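Local atomic coordinates of ditrans,polycis-undecaprenyl-diphosphate synthase ((2E,6E)-farnesyl-diphosphate specific) (Acinetobacter baumannii, PDB entry 6ACS), a protein that probably condenses isopentenyl diphosphate units sequentially onto farnesyl diphosphate, using magnesium, to make undecaprenyl diphosphate, the carrier-lipid precursor for bacterial cell-wall polysaccharides. Residues Q152-R156 / G157-A161; D162-N165 / V166-A170; F191-N195 / F196-Q200. All coordinates share one frame; numbering follows the deposited sequence. Where two conformers were deposited one is given.

Interaction 1 (Q152-R156 / G157-A161); sequences QAVSR and GEIDA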
loop_
_atom_site.group_PDB
_atom_site.type_symbol
_atom_site.label_atom_id
_atom_site.label_comp_id
_atom_site.label_asym_id
_atom_site.label_seq_id
_atom_site.Cartn_x
_atom_site.Cartn_y
_atom_site.Cartn_z
ATOM N N GLN B 152 18.133 -8.488 -13.424
ATOM C CA GLN B 152 19.113 -8.270 -14.484
ATOM C C GLN B 152 20.513 -8.172 -13.906
ATOM O O GLN B 152 21.469 -8.713 -14.475
ATOM C CB GLN B 152 18.771 -7.009 -15.283
ATOM C CG GLN B 152 17.559 -7.206 -16.183
ATOM C CD GLN B 152 17.054 -5.905 -16.773
ATOM O OE1 GLN B 152 17.146 -4.845 -16.148
ATOM N NE2 GLN B 152 16.522 -5.977 -17.990
ATOM N N ALA B 153 20.658 -7.490 -12.766
ATOM C CA ALA B 153 21.969 -7.459 -12.121
ATOM C C ALA B 153 22.412 -8.857 -11.686
ATOM O O ALA B 153 23.591 -9.209 -11.811
ATOM C CB ALA B 153 21.948 -6.487 -10.939
ATOM N N VAL B 154 21.491 -9.662 -11.151
ATOM C CA VAL B 154 21.825 -11.046 -10.797
ATOM C C VAL B 154 22.264 -11.829 -12.038
ATOM O O VAL B 154 23.235 -12.604 -12.002
ATOM C CB VAL B 154 20.627 -11.712 -10.101
ATOM C CG1 VAL B 154 20.820 -13.250 -9.946
ATOM C CG2 VAL B 154 20.346 -11.035 -8.731
ATOM N N SER B 155 21.556 -11.637 -13.151
ATOM C CA SER B 155 21.873 -12.339 -14.395
ATOM C C SER B 155 23.265 -11.985 -14.883
ATOM O O SER B 155 23.955 -12.831 -15.474
ATOM C CB SER B 155 20.831 -11.998 -15.465
ATOM O OG SER B 155 20.930 -12.857 -16.591
ATOM N N ARG B 156 23.704 -10.754 -14.635
ATOM C CA ARG B 156 25.045 -10.333 -15.015
ATOM C C ARG B 156 26.110 -10.785 -14.025
ATOM O O ARG B 156 27.297 -10.510 -14.251
ATOM C CB ARG B 156 25.100 -8.801 -15.167
ATOM C CG ARG B 156 24.182 -8.232 -16.251
ATOM C CD ARG B 156 24.420 -6.728 -16.522
ATOM N NE ARG B 156 24.161 -5.883 -15.352
ATOM C CZ ARG B 156 22.993 -5.292 -15.088
ATOM N NH1 ARG B 156 21.960 -5.438 -15.912
ATOM N NH2 ARG B 156 22.856 -4.555 -13.993
ATOM N N GLY B 157 25.731 -11.470 -12.952
ATOM C CA GLY B 157 26.673 -11.859 -11.922
ATOM C C GLY B 157 27.091 -10.740 -10.992
ATOM O O GLY B 157 28.086 -10.886 -10.275
ATOM N N GLU B 158 26.363 -9.625 -10.973
ATOM C CA GLU B 158 26.753 -8.495 -10.130
ATOM C C GLU B 158 26.215 -8.607 -8.708
ATOM O O GLU B 158 26.763 -7.977 -7.791
ATOM C CB GLU B 158 26.272 -7.185 -10.758
ATOM C CG GLU B 158 26.871 -6.922 -12.134
ATOM C CD GLU B 158 26.185 -5.790 -12.869
ATOM O OE1 GLU B 158 25.224 -5.210 -12.312
ATOM O OE2 GLU B 158 26.606 -5.483 -14.004
ATOM N N ILE B 159 25.151 -9.381 -8.515
ATOM C CA ILE B 159 24.476 -9.538 -7.233
ATOM C C ILE B 159 24.145 -11.011 -7.070
ATOM O O ILE B 159 23.750 -11.678 -8.035
ATOM C CB ILE B 159 23.195 -8.676 -7.170
ATOM C CG1 ILE B 159 23.545 -7.191 -7.245
ATOM C CG2 ILE B 159 22.389 -8.961 -5.903
ATOM C CD1 ILE B 159 22.319 -6.281 -7.126
ATOM N N ASP B 160 24.337 -11.520 -5.861
ATOM C CA ASP B 160 23.858 -12.844 -5.489
ATOM C C ASP B 160 22.403 -12.720 -5.049
ATOM O O ASP B 160 22.072 -11.876 -4.208
ATOM C CB ASP B 160 24.741 -13.421 -4.382
ATOM C CG ASP B 160 24.413 -14.867 -4.036
ATOM O OD1 ASP B 160 23.251 -15.303 -4.183
ATOM O OD2 ASP B 160 25.358 -15.584 -3.628
ATOM N N ALA B 161 21.526 -13.536 -5.643
ATOM C CA ALA B 161 20.100 -13.422 -5.355
ATOM C C ALA B 161 19.819 -13.563 -3.863
ATOM O O ALA B 161 18.837 -13.006 -3.355
ATOM C CB ALA B 161 19.326 -14.467 -6.156
HETATM O O HOH W 1 24.581 -13.612 -9.639
#
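Arg156 and Glu158 meet because their torsions steer both chains to the same flank of a helix end. In each, CG stands beside the backbone N and anti to the carbonyl carbon; the arginine then folds at chi3 (-62°), whereas the glutamate runs on extended. The guanidinium grips the carboxylate side-on, with NE of Arg156 2.8 Å from OE2 of Glu158 and NH2 of Arg156 3.0 Å from OE1 of Glu158. Both oxygens lie near the guanidinium plane, yet they are approached from above the carboxylate plane, since the two flat groups are turned 60° apart. One guanidinium face rests, off-centre, on Gln152 O and Ala153 CA, so the salt bridge lies against the last helical turn.

The backbone closes the helix with two bonds. Glu158 N donates to Ala153 O at 2.9 Å, and Gly157 N reaches back to Val154 O at 2.9 Å, approaching from above that carbonyl's plane. Gly157 has positive phi (76°), which reverses the chain and lets Ile159 return along the helix. CD1 of Ile159 packs 3.8 Å from Ala153 CB, while CG2 of Val154 lies 4.0 Å from Ile159 CB, the valine and isoleucine side chains crossing at about a right angle. The CA-H of Val154 points at Ile159 O, and a water donates to both Val154 O and Ile159 O, tying the outgoing loop to the helix. Ile159 N, by contrast, is buried without a partner in the model.

On the dimer side, Val154 packs on Ala151 of the second subunit, and Gln152 NE2 is hydrogen-bonded to Asp162 OD1 of that subunit. The 6→1 bond from Glu158 N and the 5→2 bond from Gly157 N, round a glycine in the left-handed helical region, make a Schellman motif that ends helix 139-155.

Interaction 2 (D162-N165 / V166-A170); sequences DQIN and VDLFA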
loop_
_atom_site.group_PDB
_atom_site.type_symbol
_atom_site.label_atom_id
_atom_site.label_comp_id
_atom_site.label_asym_id
_atom_site.label_seq_id
_atom_site.Cartn_x
_atom_site.Cartn_y
_atom_site.Cartn_z
ATOM N N ASP B 162 20.687 -14.272 -3.135
ATOM C CA ASP B 162 20.490 -14.434 -1.698
ATOM C C ASP B 162 20.616 -13.121 -0.932
ATOM O O ASP B 162 20.149 -13.039 0.207
ATOM C CB ASP B 162 21.494 -15.446 -1.152
ATOM C CG ASP B 162 21.320 -16.818 -1.765
ATOM O OD1 ASP B 162 20.244 -17.072 -2.358
ATOM O OD2 ASP B 162 22.254 -17.646 -1.652
ATOM N N GLN B 163 21.238 -12.101 -1.518
ATOM C CA GLN B 163 21.373 -10.812 -0.854
ATOM C C GLN B 163 20.102 -9.977 -0.938
ATOM O O GLN B 163 20.023 -8.918 -0.307
ATOM C CB GLN B 163 22.522 -9.989 -1.459
ATOM C CG GLN B 163 23.839 -10.676 -1.868
ATOM C CD GLN B 163 24.745 -9.733 -2.704
ATOM O OE1 GLN B 163 25.324 -10.132 -3.714
ATOM N NE2 GLN B 163 24.846 -8.477 -2.283
ATOM N N ILE B 164 19.121 -10.391 -1.733
ATOM C CA ILE B 164 17.979 -9.515 -1.977
ATOM C C ILE B 164 17.099 -9.477 -0.729
ATOM O O ILE B 164 16.616 -10.508 -0.247
ATOM C CB ILE B 164 17.197 -9.973 -3.208
ATOM C CG1 ILE B 164 18.074 -9.803 -4.455
ATOM C CG2 ILE B 164 15.882 -9.183 -3.340
ATOM C CD1 ILE B 164 17.544 -10.600 -5.641
ATOM N N ASN B 165 16.873 -8.277 -0.215
ATOM C CA ASN B 165 16.064 -8.037 0.977
ATOM C C ASN B 165 15.399 -6.678 0.793
ATOM O O ASN B 165 15.553 -6.039 -0.250
ATOM C CB ASN B 165 16.942 -8.101 2.237
ATOM C CG ASN B 165 18.052 -7.046 2.241
ATOM O OD1 ASN B 165 18.024 -6.094 1.480
ATOM N ND2 ASN B 165 19.021 -7.217 3.121
ATOM N N VAL B 166 14.704 -6.193 1.827
ATOM C CA VAL B 166 13.996 -4.913 1.686
ATOM C C VAL B 166 14.963 -3.771 1.397
ATOM O O VAL B 166 14.695 -2.911 0.547
ATOM C CB VAL B 166 13.155 -4.619 2.940
ATOM C CG1 VAL B 166 12.658 -3.170 2.925
ATOM C CG2 VAL B 166 11.975 -5.584 2.985
ATOM N N ASP B 167 16.068 -3.700 2.141
ATOM C CA ASP B 167 16.952 -2.542 2.014
ATOM C C ASP B 167 17.579 -2.471 0.632
ATOM O O ASP B 167 17.673 -1.388 0.039
ATOM C CB ASP B 167 18.040 -2.590 3.079
ATOM C CG ASP B 167 17.510 -2.266 4.458
ATOM O OD1 ASP B 167 16.421 -1.650 4.558
ATOM O OD2 ASP B 167 18.171 -2.652 5.433
ATOM N N LEU B 168 17.983 -3.618 0.095
ATOM C CA LEU B 168 18.565 -3.633 -1.240
ATOM C C LEU B 168 17.508 -3.314 -2.299
ATOM O O LEU B 168 17.743 -2.508 -3.210
ATOM C CB LEU B 168 19.243 -4.989 -1.484
ATOM C CG LEU B 168 20.072 -5.107 -2.777
ATOM C CD1 LEU B 168 21.215 -6.127 -2.618
ATOM C CD2 LEU B 168 19.185 -5.509 -3.967
ATOM N N PHE B 169 16.345 -3.949 -2.194
ATOM C CA PHE B 169 15.287 -3.773 -3.182
ATOM C C PHE B 169 14.804 -2.335 -3.237
ATOM O O PHE B 169 14.522 -1.811 -4.319
ATOM C CB PHE B 169 14.122 -4.712 -2.851
ATOM C CG PHE B 169 13.023 -4.697 -3.878
ATOM C CD1 PHE B 169 13.145 -5.419 -5.056
ATOM C CD2 PHE B 169 11.867 -3.960 -3.657
ATOM C CE1 PHE B 169 12.117 -5.404 -5.999
ATOM C CE2 PHE B 169 10.852 -3.938 -4.579
ATOM C CZ PHE B 169 10.969 -4.670 -5.754
ATOM N N ALA B 170 14.752 -1.665 -2.081
ATOM C CA ALA B 170 14.191 -0.323 -2.019
ATOM C C ALA B 170 14.909 0.656 -2.944
ATOM O O ALA B 170 14.296 1.631 -3.415
ATOM C CB ALA B 170 14.230 0.168 -0.565
#
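Asn165 accepts from Leu168 N through its side chain, the N-cap interaction that opens helix 166-170. Two hydrogen bonds carry the polar part of the contact, and both acceptors belong to this one asparagine. Its OD1 lies 2.8 Å from Leu168 N, with an N-H...O angle of 170°. Its backbone O takes Phe169 N at 3.0 Å, also nearly straight, and so starts the regular i to i+4 ladder that Ala170 N continues to Val166 O. A chi1 of 61° sets CG between the backbone N and the carbonyl carbon, a turn that swings the amide back over the first helical turn and brings OD1 to the NH of the third residue. The cap thus supplies an acceptor where the first turn of a helix has no preceding carbonyl to offer one, and the partial positive charge of that helix end would probably favour the amide oxygen there.

Van der Waals contacts come mostly from Leu168, whose CB bond points back at the preceding residues. Its two methyls divide the work: CD1 leans against the chain of Gln163, 3.8 Å from the backbone O of that residue, while CD2 makes a loose apolar contact with Ile164 CG1. In the conformer given, one of two, Gln163 turns its OE1 elsewhere, accepting from Asp160 N.

Beyond the cap, the short helix packs on helix 139-155 and on the second subunit. Phe169 lies on Ala146 and Ala147 of helix 139-155 and on Ala147 of the second subunit; Ile164 lies on Val150 and, across the interface, on Ala151 of the second subunit. Close to the cap, Phe169 passes its own methylene near the asparagine carbonyl, CB standing 3.3 Å from Asn165 O.

Interaction 3 (F191-N195 / F196-Q200); sequences FRISN and FLLWQ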
loop_
_atom_site.group_PDB
_atom_site.type_symbol
_atom_site.label_atom_id
_atom_site.label_comp_id
_atom_site.label_asym_id
_atom_site.label_seq_id
_atom_site.Cartn_x
_atom_site.Cartn_y
_atom_site.Cartn_z
ATOM N N PHE B 191 -12.849 4.680 -2.224
ATOM C CA PHE B 191 -11.939 4.439 -1.110
ATOM C C PHE B 191 -10.916 3.387 -1.488
ATOM O O PHE B 191 -10.842 2.328 -0.855
ATOM C CB PHE B 191 -12.702 4.015 0.137
ATOM C CG PHE B 191 -13.505 5.131 0.762
ATOM C CD1 PHE B 191 -14.708 5.524 0.216
ATOM C CD2 PHE B 191 -13.056 5.769 1.900
ATOM C CE1 PHE B 191 -15.455 6.542 0.796
ATOM C CE2 PHE B 191 -13.789 6.790 2.477
ATOM C CZ PHE B 191 -14.988 7.174 1.922
ATOM N N ARG B 192 -10.161 3.644 -2.553
ATOM C CA ARG B 192 -9.129 2.728 -3.017
ATOM C C ARG B 192 -7.855 3.507 -3.286
ATOM O O ARG B 192 -7.906 4.687 -3.640
ATOM C CB ARG B 192 -9.524 2.023 -4.312
ATOM C CG ARG B 192 -10.780 1.136 -4.250
ATOM C CD ARG B 192 -11.013 0.534 -5.630
ATOM N NE ARG B 192 -11.895 -0.634 -5.592
ATOM C CZ ARG B 192 -13.079 -0.715 -6.201
ATOM N NH1 ARG B 192 -13.549 0.312 -6.896
ATOM N NH2 ARG B 192 -13.796 -1.838 -6.112
ATOM N N ILE B 193 -6.710 2.840 -3.136
ATOM C CA ILE B 193 -5.490 3.470 -3.630
ATOM C C ILE B 193 -5.250 3.174 -5.098
ATOM O O ILE B 193 -4.413 3.851 -5.718
ATOM C CB ILE B 193 -4.251 3.095 -2.796
ATOM C CG1 ILE B 193 -4.140 1.586 -2.581
ATOM C CG2 ILE B 193 -4.278 3.858 -1.492
ATOM C CD1 ILE B 193 -3.029 1.216 -1.604
ATOM N N SER B 194 -5.990 2.225 -5.680
ATOM C CA SER B 194 -6.034 1.967 -7.121
ATOM C C SER B 194 -4.637 1.917 -7.745
ATOM O O SER B 194 -4.366 2.552 -8.765
ATOM C CB SER B 194 -6.894 3.008 -7.832
ATOM O OG SER B 194 -8.235 2.947 -7.373
ATOM N N ASN B 195 -3.758 1.129 -7.136
ATOM C CA ASN B 195 -2.488 0.791 -7.779
ATOM C C ASN B 195 -1.636 2.037 -8.027
ATOM O O ASN B 195 -0.957 2.165 -9.051
ATOM C CB ASN B 195 -2.734 0.040 -9.088
ATOM C CG ASN B 195 -1.465 -0.567 -9.651
ATOM O OD1 ASN B 195 -0.575 -0.969 -8.903
ATOM N ND2 ASN B 195 -1.362 -0.598 -10.970
ATOM N N PHE B 196 -1.631 2.949 -7.063
ATOM C CA PHE B 196 -0.746 4.098 -7.193
ATOM C C PHE B 196 0.507 3.694 -6.416
ATOM O O PHE B 196 1.001 2.582 -6.626
ATOM C CB PHE B 196 -1.495 5.376 -6.743
ATOM C CG PHE B 196 -0.711 6.677 -6.871
ATOM C CD1 PHE B 196 0.118 6.926 -7.946
ATOM C CD2 PHE B 196 -0.949 7.704 -5.973
ATOM C CE1 PHE B 196 0.812 8.133 -8.048
ATOM C CE2 PHE B 196 -0.286 8.939 -6.085
ATOM C CZ PHE B 196 0.593 9.150 -7.116
ATOM N N LEU B 197 0.999 4.517 -5.502
ATOM C CA LEU B 197 2.291 4.346 -4.807
ATOM C C LEU B 197 2.298 3.312 -3.672
ATOM O O LEU B 197 2.476 3.642 -2.494
ATOM C CB LEU B 197 2.699 5.689 -4.246
ATOM C CG LEU B 197 2.896 6.815 -5.241
ATOM C CD1 LEU B 197 3.091 8.127 -4.460
ATOM C CD2 LEU B 197 4.113 6.500 -6.088
ATOM N N LEU B 198 2.205 2.038 -4.042
ATOM C CA LEU B 198 2.014 0.982 -3.041
ATOM C C LEU B 198 3.206 0.865 -2.089
ATOM O O LEU B 198 3.043 0.856 -0.859
ATOM C CB LEU B 198 1.790 -0.354 -3.753
ATOM C CG LEU B 198 0.649 -0.344 -4.763
ATOM C CD1 LEU B 198 0.618 -1.690 -5.506
ATOM C CD2 LEU B 198 -0.710 -0.039 -4.107
ATOM N N TRP B 199 4.414 0.758 -2.638
ATOM C CA TRP B 199 5.599 0.669 -1.788
ATOM C C TRP B 199 5.787 1.950 -0.984
ATOM O O TRP B 199 6.025 1.911 0.232
ATOM C CB TRP B 199 6.825 0.374 -2.660
ATOM C CG TRP B 199 8.134 0.246 -1.918
ATOM C CD1 TRP B 199 8.971 1.269 -1.531
ATOM C CD2 TRP B 199 8.766 -0.967 -1.500
ATOM N NE1 TRP B 199 10.079 0.757 -0.880
ATOM C CE2 TRP B 199 9.978 -0.615 -0.862
ATOM C CE3 TRP B 199 8.429 -2.325 -1.610
ATOM C CZ2 TRP B 199 10.842 -1.568 -0.336
ATOM C CZ3 TRP B 199 9.300 -3.257 -1.089
ATOM C CH2 TRP B 199 10.475 -2.882 -0.457
ATOM N N GLN B 200 5.678 3.104 -1.657
ATOM C CA GLN B 200 6.063 4.379 -1.070
ATOM C C GLN B 200 5.040 4.888 -0.063
ATOM O O GLN B 200 5.382 5.720 0.785
ATOM C CB GLN B 200 6.247 5.424 -2.174
ATOM C CG GLN B 200 7.308 5.043 -3.243
ATOM C CD GLN B 200 6.760 4.267 -4.446
ATOM O OE1 GLN B 200 5.740 3.586 -4.368
ATOM N NE2 GLN B 200 7.457 4.370 -5.566
#
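Ile193 and Leu198 make the closer-packed part of this buried contact, methyl against methyl. In the conformer given for Ile193, which has a second, its CD1 lies 3.6 Å from CD2 of Leu198, and the same leucine methyl is 4.1 Å from Ile193 CG1. With chi1 at 49° this conformer holds CG1 between the backbone N and carbonyl carbon, which aims the CD1 end across the turn, and the two side chains meet at a slant. The other leucine methyl, CD1, sits 3.7 Å from Asn195 OD1, an oxygen already engaged by Met140 N.

The looser side is the turn itself, where Asn195 is partly exposed. Phe196 N reaches Ile193 O at 3.2 Å in a weak bond whose angle is only 131°, closing a turn in which Ser194 and Asn195 both have positive phi. Phe196 then sends its ring away from the turn, and one face is covered at its centre by Leu197 CG, 3.6 Å above the plane.

Toward residues 192-194 the surroundings become polar, though still buried. Arg192, Ile193 and Ser194 are predicted to bind substrate, and Ser194 OG is hydrogen-bonded to NH1 of Arg186, another predicted substrate-binding residue. Arg192 pairs with Asp190 and with Glu205 of the second subunit, a predicted magnesium ligand.

The loop joins strands 183-186 and 205-208 of the parallel sheet: Phe196 stacks on Phe60 and packs on Ala14 and Ile16 of strand 12-17, while Asn195 ties the turn to the start of helix 139-155.

Overall arrangement
The three contacts show how setting governs chemistry within one chain. Interactions 1 and 2 are peripheral and only partly buried, dealing with successive helix ends: one closes helix 139-155 and the other opens helix 166-170, and they touch through Val154 and Ile164. Both are organised round backbone or capping hydrogen bonds, with apolar packing beside them and a surface salt bridge added in the first. Interaction 3 is buried nearer the chain's centre, combines methyl packing, described for one of two Ile193 conformers, with a weak backbone bond, and alone includes predicted substrate-binding residues. Trp199 links it to interaction 2 by packing on Val166, Phe169 and Ala170, whereas interaction 1 stays about 13 Å away at nearest atoms. All three touch the second subunit.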